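Local coordinates for protein putative secreted endoglycosylceramidase (Rhodococcus hoagii, PDB 6JYZ) that probably hydrolyses O-glycosidic bonds in galactosyl-type glycosphingolipids, acting as a secreted endogalactosylceramidase of glycoside hydrolase family 5, at residues 75-86 with 116-125; 325-333 with 350-360. One frame throughout, in Å; residues are numbered along the deposited sequence.

Interaction 1: residues 75-86 with 116-125; sequences AALGFDVVRLNI and NGIYTVLDMH
Arg83 and Asp123 meet face against face: the guanidinium and carboxylate planes are only 10° apart, and Arg83 CZ lies 3.5 Å from Asp123 CG. Asp123 OD2 stands well out of the guanidinium plane, 3.4 Å from Arg83 NH1, so this salt bridge rests on charge alone. The arginine chain runs extended, with CG opposite its backbone N (chi1 -177°), which carries the flat group across to Asp123. Its nitrogens form salt bridges with Asp218 (NE), Glu263 (NH2) and Glu329 (NH1) and hydrogen bonds with Asn46 (NH1) and Asn221 (NH2). Asn85 ND2 donates to Asp123 OD2 at 2.8 Å from an amide turned 87° to the carboxylate; the modelled place of that oxygen is less certain, which tempers both its contacts. Alongside, Asn85 CG sits over one face of His125, and Arg83 NH1 lies near the plane of that ring at its edge, 3.8 Å from His125 NE2. A methionine in place of Arg83 would probably leave Asp123 and the surrounding acidic side chains without their salt-bridge partner and Asn46 and Asn221 without its N-H donors. Parallel backbone bonds run from Tyr119 N-Asp80 O to His125 N-Ile86 O. The inward face turns polar toward its C-terminal end (Arg83, Asn85, Asp123), while Ile86, Leu122 and Met124 on the other face pack on helix 193-206, as expected of the family 5 (beta/alpha)8 barrel.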
loop_
_atom_site.group_PDB
_atom_site.type_symbol
_atom_site.label_atom_id
_atom_site.label_comp_id
_atom_site.label_asym_id
_atom_site.label_seq_id
_atom_site.Cartn_x
_atom_site.Cartn_y
_atom_site.Cartn_z
ATOM N N ALA A 75 10.333 -12.114 1.712
ATOM C CA ALA A 75 9.936 -13.459 1.279
ATOM C C ALA A 75 10.032 -14.449 2.453
ATOM O O ALA A 75 9.253 -15.415 2.470
ATOM C CB ALA A 75 10.788 -13.902 0.140
ATOM N N ALA A 76 10.943 -14.198 3.409
ATOM C CA ALA A 76 11.082 -15.101 4.546
ATOM C C ALA A 76 9.959 -14.935 5.546
ATOM O O ALA A 76 9.859 -15.773 6.490
ATOM C CB ALA A 76 12.459 -14.907 5.137
ATOM N N LEU A 77 9.069 -13.919 5.415
ATOM C CA LEU A 77 7.828 -13.824 6.162
ATOM C C LEU A 77 6.647 -14.284 5.324
ATOM O O LEU A 77 5.505 -14.139 5.802
ATOM C CB LEU A 77 7.615 -12.388 6.660
ATOM C CG LEU A 77 8.681 -11.946 7.626
ATOM C CD1 LEU A 77 8.654 -10.421 7.805
ATOM C CD2 LEU A 77 8.504 -12.610 8.999
ATOM N N GLY A 78 6.895 -14.774 4.112
ATOM C CA GLY A 78 5.808 -15.293 3.288
ATOM C C GLY A 78 5.200 -14.255 2.319
ATOM O O GLY A 78 4.315 -14.616 1.562
ATOM N N PHE A 79 5.693 -12.998 2.357
ATOM C CA PHE A 79 5.013 -11.965 1.560
ATOM C C PHE A 79 5.189 -12.207 0.070
ATOM O O PHE A 79 6.269 -12.607 -0.384
ATOM C CB PHE A 79 5.662 -10.627 1.900
ATOM C CG PHE A 79 5.520 -10.160 3.306
ATOM C CD1 PHE A 79 4.654 -10.776 4.203
ATOM C CD2 PHE A 79 6.223 -9.037 3.735
ATOM C CE1 PHE A 79 4.507 -10.277 5.511
ATOM C CE2 PHE A 79 6.103 -8.576 5.035
ATOM C CZ PHE A 79 5.232 -9.178 5.909
ATOM N N ASP A 80 4.126 -11.953 -0.687
ATOM C CA ASP A 80 4.175 -12.059 -2.131
ATOM C C ASP A 80 3.799 -10.749 -2.849
ATOM O O ASP A 80 3.646 -10.769 -4.053
ATOM C CB ASP A 80 3.298 -13.195 -2.683
ATOM C CG ASP A 80 1.832 -12.956 -2.468
ATOM O OD1 ASP A 80 1.459 -11.924 -1.868
ATOM O OD2 ASP A 80 1.030 -13.835 -2.955
ATOM N N VAL A 81 3.775 -9.649 -2.093
ATOM C CA VAL A 81 3.575 -8.339 -2.728
ATOM C C VAL A 81 4.300 -7.324 -1.863
ATOM O O VAL A 81 4.488 -7.470 -0.670
ATOM C CB VAL A 81 2.063 -7.988 -2.841
ATOM C CG1 VAL A 81 1.434 -7.639 -1.494
ATOM C CG2 VAL A 81 1.818 -6.866 -3.841
ATOM N N VAL A 82 4.675 -6.241 -2.537
ATOM C CA VAL A 82 5.168 -5.036 -1.871
ATOM C C VAL A 82 4.411 -3.835 -2.450
ATOM O O VAL A 82 4.153 -3.775 -3.651
ATOM C CB VAL A 82 6.671 -4.858 -2.106
ATOM C CG1 VAL A 82 7.033 -4.853 -3.557
ATOM C CG2 VAL A 82 7.193 -3.572 -1.516
ATOM N N ARG A 83 4.008 -2.940 -1.564
ATOM C CA ARG A 83 3.507 -1.626 -1.984
ATOM C C ARG A 83 4.705 -0.683 -1.884
ATOM O O ARG A 83 5.147 -0.315 -0.811
ATOM C CB ARG A 83 2.299 -1.218 -1.134
ATOM C CG ARG A 83 1.709 0.126 -1.624
ATOM C CD ARG A 83 0.364 0.343 -0.950
ATOM N NE ARG A 83 -0.253 1.633 -1.265
ATOM C CZ ARG A 83 -0.382 2.655 -0.418
ATOM N NH1 ARG A 83 0.255 2.712 0.749
ATOM N NH2 ARG A 83 -1.204 3.657 -0.802
ATOM N N LEU A 84 5.246 -0.374 -3.072
ATOM C CA LEU A 84 6.482 0.403 -3.166
ATOM C C LEU A 84 6.118 1.889 -3.207
ATOM O O LEU A 84 5.492 2.345 -4.180
ATOM C CB LEU A 84 7.235 -0.070 -4.417
ATOM C CG LEU A 84 8.651 0.490 -4.509
ATOM C CD1 LEU A 84 9.598 -0.147 -3.480
ATOM C CD2 LEU A 84 9.168 0.240 -5.908
ATOM N N ASN A 85 6.441 2.580 -2.129
ATOM C CA ASN A 85 6.008 3.981 -1.995
ATOM C C ASN A 85 7.014 4.864 -2.736
ATOM O O ASN A 85 8.131 5.074 -2.223
ATOM C CB ASN A 85 5.963 4.339 -0.503
ATOM C CG ASN A 85 5.310 3.308 0.404
ATOM O OD1 ASN A 85 5.935 2.937 1.419
ATOM N ND2 ASN A 85 4.090 2.876 0.119
ATOM N N ILE A 86 6.589 5.391 -3.859
ATOM C CA ILE A 86 7.457 6.222 -4.702
ATOM C C ILE A 86 6.946 7.653 -4.721
ATOM O O ILE A 86 5.828 7.940 -4.268
ATOM C CB ILE A 86 7.570 5.658 -6.114
ATOM C CG1 ILE A 86 6.243 5.674 -6.853
ATOM C CG2 ILE A 86 8.174 4.225 -6.094
ATOM C CD1 ILE A 86 6.322 5.313 -8.345
ATOM N N ASN A 116 12.382 -12.777 -5.683
ATOM C CA ASN A 116 12.018 -13.375 -4.417
ATOM C C ASN A 116 10.530 -13.746 -4.402
ATOM O O ASN A 116 9.998 -13.925 -3.307
ATOM C CB ASN A 116 12.408 -12.432 -3.284
ATOM C CG ASN A 116 13.897 -12.451 -3.089
ATOM O OD1 ASN A 116 14.393 -13.421 -2.492
ATOM N ND2 ASN A 116 14.632 -11.487 -3.629
ATOM N N GLY A 117 9.904 -13.789 -5.557
ATOM C CA GLY A 117 8.516 -14.199 -5.633
ATOM C C GLY A 117 7.512 -13.126 -5.194
ATOM O O GLY A 117 6.407 -13.461 -4.743
ATOM N N ILE A 118 7.889 -11.856 -5.324
ATOM C CA ILE A 118 7.068 -10.752 -4.790
ATOM C C ILE A 118 6.689 -9.884 -5.959
ATOM O O ILE A 118 7.571 -9.353 -6.670
ATOM C CB ILE A 118 7.895 -10.004 -3.758
ATOM C CG1 ILE A 118 8.268 -10.934 -2.586
ATOM C CG2 ILE A 118 7.137 -8.748 -3.252
ATOM C CD1 ILE A 118 9.215 -10.242 -1.600
ATOM N N TYR A 119 5.398 -9.644 -6.130
ATOM C CA TYR A 119 4.852 -8.663 -7.054
ATOM C C TYR A 119 4.952 -7.254 -6.462
ATOM O O TYR A 119 4.984 -7.081 -5.243
ATOM C CB TYR A 119 3.357 -8.933 -7.258
ATOM C CG TYR A 119 3.017 -10.148 -8.093
ATOM C CD1 TYR A 119 2.916 -10.020 -9.463
ATOM C CD2 TYR A 119 2.682 -11.368 -7.515
ATOM C CE1 TYR A 119 2.550 -11.080 -10.277
ATOM C CE2 TYR A 119 2.281 -12.435 -8.308
ATOM C CZ TYR A 119 2.262 -12.286 -9.677
ATOM O OH TYR A 119 1.868 -13.365 -10.454
ATOM N N THR A 120 4.969 -6.236 -7.329
ATOM C CA THR A 120 5.060 -4.855 -6.892
ATOM C C THR A 120 3.849 -4.040 -7.289
ATOM O O THR A 120 3.462 -4.006 -8.468
ATOM C CB THR A 120 6.292 -4.205 -7.500
ATOM O OG1 THR A 120 7.462 -4.876 -7.030
ATOM C CG2 THR A 120 6.443 -2.747 -7.077
ATOM N N VAL A 121 3.263 -3.343 -6.303
ATOM C CA VAL A 121 2.324 -2.268 -6.552
ATOM C C VAL A 121 3.119 -0.975 -6.534
ATOM O O VAL A 121 3.805 -0.674 -5.541
ATOM C CB VAL A 121 1.216 -2.249 -5.486
ATOM C CG1 VAL A 121 0.397 -0.960 -5.593
ATOM C CG2 VAL A 121 0.343 -3.471 -5.565
ATOM N N LEU A 122 3.047 -0.205 -7.624
ATOM C CA LEU A 122 3.684 1.114 -7.652
ATOM C C LEU A 122 2.713 2.135 -7.059
ATOM O O LEU A 122 1.668 2.378 -7.649
ATOM C CB LEU A 122 4.027 1.495 -9.102
ATOM C CG LEU A 122 5.044 0.546 -9.776
ATOM C CD1 LEU A 122 5.181 0.968 -11.220
ATOM C CD2 LEU A 122 6.373 0.626 -9.061
ATOM N N ASP A 123 3.094 2.708 -5.925
ATOM C CA ASP A 123 2.216 3.636 -5.218
ATOM C C ASP A 123 2.778 5.052 -5.283
ATOM O O ASP A 123 3.843 5.299 -4.737
ATOM C CB ASP A 123 2.094 3.155 -3.761
ATOM C CG ASP A 123 1.690 4.214 -2.770
ATOM O OD1 ASP A 123 0.934 5.132 -3.087
ATOM O OD2 ASP A 123 2.220 4.132 -1.622
ATOM N N MET A 124 2.023 5.931 -5.938
ATOM C CA MET A 124 2.417 7.343 -5.989
ATOM C C MET A 124 2.072 7.927 -4.631
ATOM O O MET A 124 0.909 8.311 -4.387
ATOM C CB MET A 124 1.664 8.017 -7.131
ATOM C CG MET A 124 2.206 9.403 -7.486
ATOM S SD MET A 124 3.869 9.356 -8.284
ATOM C CE MET A 124 3.473 8.602 -9.854
ATOM N N HIS A 125 3.034 7.925 -3.735
ATOM C CA HIS A 125 2.768 8.142 -2.325
ATOM C C HIS A 125 2.884 9.606 -1.985
ATOM O O HIS A 125 3.678 10.374 -2.533
ATOM C CB HIS A 125 3.758 7.339 -1.473
ATOM C CG HIS A 125 3.215 7.005 -0.102
ATOM N ND1 HIS A 125 3.430 7.664 1.094
ATOM C CD2 HIS A 125 2.345 5.986 0.119
ATOM C CE1 HIS A 125 2.666 6.973 2.017
ATOM N NE2 HIS A 125 2.037 5.996 1.438
HETATM O O HOH W 1 7.710 -14.516 -1.782
#

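Interaction 2: residues 325-333 with 350-360; sequences LWTGEWGWF and MNTHRIGGAWW
The beta-alpha-beta unit formed by strand 326-330, helix 336-353 and strand 356-359 brings Trp330 against Trp359 in an edge-to-face stack. The six-membered rings have centroids 4.9 Å apart and planes at 87°, the edge of Trp359 meeting the face of Trp330. Trp330 CG stands between its own backbone N and carbonyl carbon (chi1 69°), which turns the indole across strand 356-359. Met350 SD approaches Trp330 CZ2 obliquely at 4.1 Å, a Met-aromatic contact, and a water accepts from Trp330 NE1 while donating weakly to Gly357 O. Gly331 CA lies over the Trp359 face, 3.9 Å from the six-membered centroid. Gly357 CA packs over the five-membered ring of Trp326, whose NE1 is bonded to Leu42 O; a side chain at Gly357 would collide with Thr327 CG2. The backbones join through Ala358 N to Thr327 O (2.9 Å) and, past the corner at Gly328, Trp360 N to Trp330 O (2.8 Å). Glu329 lies alongside Trp360, with CD 3.6 Å from Trp360 CE3, and its OE1 is hydrogen-bonded to Tyr294 OH. Strand 38-47 pairs with the far edge of strand 356-359, while Trp330 touches Val347 of helix 336-353 and Leu325 reaches helix 307-321.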
loop_
_atom_site.group_PDB
_atom_site.type_symbol
_atom_site.label_atom_id
_atom_site.label_comp_id
_atom_site.label_asym_id
_atom_site.label_seq_id
_atom_site.Cartn_x
_atom_site.Cartn_y
_atom_site.Cartn_z
ATOM N N LEU A 325 -11.379 -5.929 -3.669
ATOM C CA LEU A 325 -10.882 -5.172 -2.528
ATOM C C LEU A 325 -9.459 -5.608 -2.230
ATOM O O LEU A 325 -9.203 -6.801 -2.066
ATOM C CB LEU A 325 -11.779 -5.419 -1.318
ATOM C CG LEU A 325 -11.298 -4.827 -0.005
ATOM C CD1 LEU A 325 -11.257 -3.302 -0.066
ATOM C CD2 LEU A 325 -12.266 -5.222 1.134
ATOM N N TRP A 326 -8.539 -4.667 -2.131
ATOM C CA TRP A 326 -7.149 -4.972 -1.734
ATOM C C TRP A 326 -6.704 -3.794 -0.882
ATOM O O TRP A 326 -6.715 -2.678 -1.423
ATOM C CB TRP A 326 -6.249 -5.095 -2.972
ATOM C CG TRP A 326 -4.829 -5.373 -2.621
ATOM C CD1 TRP A 326 -4.297 -6.594 -2.298
ATOM C CD2 TRP A 326 -3.754 -4.431 -2.487
ATOM N NE1 TRP A 326 -2.978 -6.461 -1.980
ATOM C CE2 TRP A 326 -2.594 -5.154 -2.122
ATOM C CE3 TRP A 326 -3.626 -3.064 -2.732
ATOM C CZ2 TRP A 326 -1.368 -4.534 -1.928
ATOM C CZ3 TRP A 326 -2.421 -2.419 -2.556
ATOM C CH2 TRP A 326 -1.300 -3.160 -2.138
ATOM N N THR A 327 -6.426 -3.983 0.399
ATOM C CA THR A 327 -6.203 -2.800 1.264
ATOM C C THR A 327 -4.732 -2.425 1.267
ATOM O O THR A 327 -3.870 -3.165 1.752
ATOM C CB THR A 327 -6.749 -3.046 2.674
ATOM O OG1 THR A 327 -6.480 -1.839 3.413
ATOM C CG2 THR A 327 -6.180 -4.234 3.424
ATOM N N GLY A 328 -4.415 -1.225 0.800
ATOM C CA GLY A 328 -3.021 -0.855 0.604
ATOM C C GLY A 328 -2.303 -0.501 1.889
ATOM O O GLY A 328 -1.055 -0.432 1.854
ATOM N N GLU A 329 -3.020 -0.229 2.983
ATOM C CA GLU A 329 -2.372 0.012 4.258
ATOM C C GLU A 329 -3.306 -0.399 5.343
ATOM O O GLU A 329 -4.505 -0.185 5.311
ATOM C CB GLU A 329 -2.137 1.486 4.580
ATOM C CG GLU A 329 -1.176 2.186 3.664
ATOM C CD GLU A 329 -0.872 3.623 4.085
ATOM O OE1 GLU A 329 -1.172 4.047 5.234
ATOM O OE2 GLU A 329 -0.371 4.305 3.194
ATOM N N TRP A 330 -2.668 -1.017 6.365
ATOM C CA TRP A 330 -3.305 -1.355 7.644
ATOM C C TRP A 330 -2.167 -1.579 8.597
ATOM O O TRP A 330 -1.013 -1.807 8.204
ATOM C CB TRP A 330 -4.188 -2.590 7.490
ATOM C CG TRP A 330 -3.435 -3.863 7.241
ATOM C CD1 TRP A 330 -3.025 -4.363 6.018
ATOM C CD2 TRP A 330 -3.114 -4.862 8.236
ATOM N NE1 TRP A 330 -2.433 -5.601 6.184
ATOM C CE2 TRP A 330 -2.485 -5.920 7.523
ATOM C CE3 TRP A 330 -3.274 -4.929 9.621
ATOM C CZ2 TRP A 330 -2.103 -7.095 8.170
ATOM C CZ3 TRP A 330 -2.937 -6.112 10.257
ATOM C CH2 TRP A 330 -2.358 -7.168 9.535
ATOM N N GLY A 331 -2.438 -1.476 9.894
ATOM C CA GLY A 331 -1.358 -1.763 10.845
ATOM C C GLY A 331 -1.720 -1.241 12.217
ATOM O O GLY A 331 -2.628 -0.423 12.371
ATOM N N TRP A 332 -0.990 -1.783 13.202
ATOM C CA TRP A 332 -1.061 -1.327 14.599
ATOM C C TRP A 332 0.307 -0.829 14.992
ATOM O O TRP A 332 1.330 -1.324 14.512
ATOM C CB TRP A 332 -1.555 -2.449 15.547
ATOM C CG TRP A 332 -3.059 -2.425 15.604
ATOM C CD1 TRP A 332 -3.822 -1.851 16.593
ATOM C CD2 TRP A 332 -4.010 -2.941 14.642
ATOM N NE1 TRP A 332 -5.155 -1.971 16.288
ATOM C CE2 TRP A 332 -5.298 -2.627 15.094
ATOM C CE3 TRP A 332 -3.934 -3.653 13.426
ATOM C CZ2 TRP A 332 -6.476 -2.927 14.407
ATOM C CZ3 TRP A 332 -5.090 -4.000 12.756
ATOM C CH2 TRP A 332 -6.344 -3.638 13.226
ATOM N N PHE A 333 0.319 0.183 15.876
ATOM C CA PHE A 333 1.524 0.995 16.088
ATOM C C PHE A 333 1.973 1.045 17.552
ATOM O O PHE A 333 2.976 1.715 17.825
ATOM C CB PHE A 333 1.285 2.418 15.535
ATOM C CG PHE A 333 0.865 2.358 14.073
ATOM C CD1 PHE A 333 1.804 2.009 13.112
ATOM C CD2 PHE A 333 -0.474 2.589 13.715
ATOM C CE1 PHE A 333 1.405 1.829 11.781
ATOM C CE2 PHE A 333 -0.837 2.481 12.361
ATOM C CZ PHE A 333 0.111 2.118 11.419
ATOM N N MET A 350 -9.104 -10.816 6.784
ATOM C CA MET A 350 -8.599 -10.956 5.413
ATOM C C MET A 350 -8.911 -12.333 4.830
ATOM O O MET A 350 -9.145 -12.463 3.648
ATOM C CB MET A 350 -7.091 -10.690 5.322
ATOM C CG MET A 350 -6.720 -9.242 5.777
ATOM S SD MET A 350 -4.821 -9.097 5.774
ATOM C CE MET A 350 -5.069 -8.652 4.356
ATOM N N ASN A 351 -8.801 -13.349 5.709
ATOM C CA ASN A 351 -9.115 -14.698 5.230
ATOM C C ASN A 351 -10.607 -14.911 5.012
ATOM O O ASN A 351 -10.981 -15.391 3.935
ATOM C CB ASN A 351 -8.595 -15.700 6.259
ATOM C CG ASN A 351 -7.112 -15.814 6.313
ATOM O OD1 ASN A 351 -6.432 -15.474 5.330
ATOM N ND2 ASN A 351 -6.589 -16.365 7.420
ATOM N N THR A 352 -11.455 -14.412 5.935
ATOM C CA THR A 352 -12.891 -14.573 5.738
ATOM C C THR A 352 -13.362 -13.955 4.430
ATOM O O THR A 352 -14.237 -14.460 3.737
ATOM C CB THR A 352 -13.618 -13.866 6.900
ATOM O OG1 THR A 352 -13.262 -14.549 8.107
ATOM C CG2 THR A 352 -15.112 -13.619 6.719
ATOM N N HIS A 353 -12.794 -12.766 4.074
ATOM C CA HIS A 353 -13.195 -12.050 2.883
ATOM C C HIS A 353 -12.325 -12.349 1.656
ATOM O O HIS A 353 -12.585 -11.871 0.580
ATOM C CB HIS A 353 -13.220 -10.544 3.183
ATOM C CG HIS A 353 -14.242 -10.201 4.219
ATOM N ND1 HIS A 353 -15.609 -10.267 3.960
ATOM C CD2 HIS A 353 -14.070 -9.788 5.484
ATOM C CE1 HIS A 353 -16.232 -9.888 5.092
ATOM N NE2 HIS A 353 -15.348 -9.617 6.027
ATOM N N ARG A 354 -11.282 -13.163 1.859
ATOM C CA ARG A 354 -10.377 -13.569 0.767
ATOM C C ARG A 354 -9.764 -12.363 0.046
ATOM O O ARG A 354 -9.811 -12.276 -1.164
ATOM C CB ARG A 354 -11.044 -14.528 -0.223
ATOM C CG ARG A 354 -11.639 -15.751 0.497
ATOM C CD ARG A 354 -12.246 -16.758 -0.515
ATOM N NE ARG A 354 -13.332 -16.148 -1.154
ATOM C CZ ARG A 354 -14.442 -15.892 -0.405
ATOM N NH1 ARG A 354 -14.515 -16.256 0.852
ATOM N NH2 ARG A 354 -15.397 -15.150 -0.883
ATOM N N ILE A 355 -9.166 -11.488 0.868
ATOM C CA ILE A 355 -8.470 -10.339 0.276
ATOM C C ILE A 355 -7.010 -10.362 0.673
ATOM O O ILE A 355 -6.548 -11.007 1.613
ATOM C CB ILE A 355 -9.120 -8.981 0.655
ATOM C CG1 ILE A 355 -8.912 -8.660 2.139
ATOM C CG2 ILE A 355 -10.574 -8.958 0.212
ATOM C CD1 ILE A 355 -9.112 -7.146 2.443
ATOM N N GLY A 356 -6.274 -9.565 -0.107
ATOM C CA GLY A 356 -4.905 -9.206 0.236
ATOM C C GLY A 356 -4.831 -7.770 0.774
ATOM O O GLY A 356 -5.800 -7.017 0.868
ATOM N N GLY A 357 -3.600 -7.413 1.070
ATOM C CA GLY A 357 -3.296 -6.066 1.479
ATOM C C GLY A 357 -1.855 -5.922 1.916
ATOM O O GLY A 357 -1.061 -6.875 1.859
ATOM N N ALA A 358 -1.489 -4.703 2.342
ATOM C CA ALA A 358 -0.099 -4.391 2.678
ATOM C C ALA A 358 -0.045 -3.710 4.031
ATOM O O ALA A 358 -0.627 -2.626 4.232
ATOM C CB ALA A 358 0.550 -3.525 1.580
ATOM N N TRP A 359 0.730 -4.319 4.957
ATOM C CA TRP A 359 0.972 -3.739 6.266
ATOM C C TRP A 359 1.787 -2.469 6.157
ATOM O O TRP A 359 2.734 -2.397 5.372
ATOM C CB TRP A 359 1.744 -4.809 7.060
ATOM C CG TRP A 359 2.314 -4.370 8.369
ATOM C CD1 TRP A 359 3.579 -3.925 8.600
ATOM C CD2 TRP A 359 1.672 -4.494 9.662
ATOM N NE1 TRP A 359 3.776 -3.733 9.968
ATOM C CE2 TRP A 359 2.647 -4.083 10.630
ATOM C CE3 TRP A 359 0.416 -4.921 10.105
ATOM C CZ2 TRP A 359 2.392 -4.137 12.012
ATOM C CZ3 TRP A 359 0.171 -4.963 11.478
ATOM C CH2 TRP A 359 1.149 -4.581 12.405
ATOM N N TRP A 360 1.442 -1.480 6.985
ATOM C CA TRP A 360 2.275 -0.268 7.154
ATOM C C TRP A 360 3.090 -0.520 8.437
ATOM O O TRP A 360 2.461 -0.469 9.504
ATOM C CB TRP A 360 1.417 1.004 7.264
ATOM C CG TRP A 360 2.316 2.203 7.285
ATOM C CD1 TRP A 360 2.951 2.757 8.377
ATOM C CD2 TRP A 360 2.831 2.887 6.115
ATOM N NE1 TRP A 360 3.769 3.781 7.952
ATOM C CE2 TRP A 360 3.750 3.841 6.583
ATOM C CE3 TRP A 360 2.577 2.780 4.758
ATOM C CZ2 TRP A 360 4.430 4.703 5.699
ATOM C CZ3 TRP A 360 3.283 3.589 3.877
ATOM C CH2 TRP A 360 4.179 4.537 4.358
HETATM O O HOH W 2 -7.465 -8.776 -2.729
HETATM O O HOH W 3 -1.429 -7.824 4.588
#

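How the interactions relate
Interaction 1 closes before interaction 2 opens along the chain, and their centres lie 13 Å apart. Strand 38-47 separates them in the barrel wall, pairing in parallel with both 81-86 and 356-359, so the two contacts flank the first barrel strand. They nevertheless touch inside the barrel: Arg83 NH1 forms a salt bridge with Glu329 OE2 at 3.0 Å, and His125 NE2 packs 3.6 Å from Trp360 CZ3. Side chains from both strand pairs therefore converge at the C-terminal ends of the strands, consistent with the position of the active site in family 5 hydrolases. All four segments belong to the same cellulase-family region.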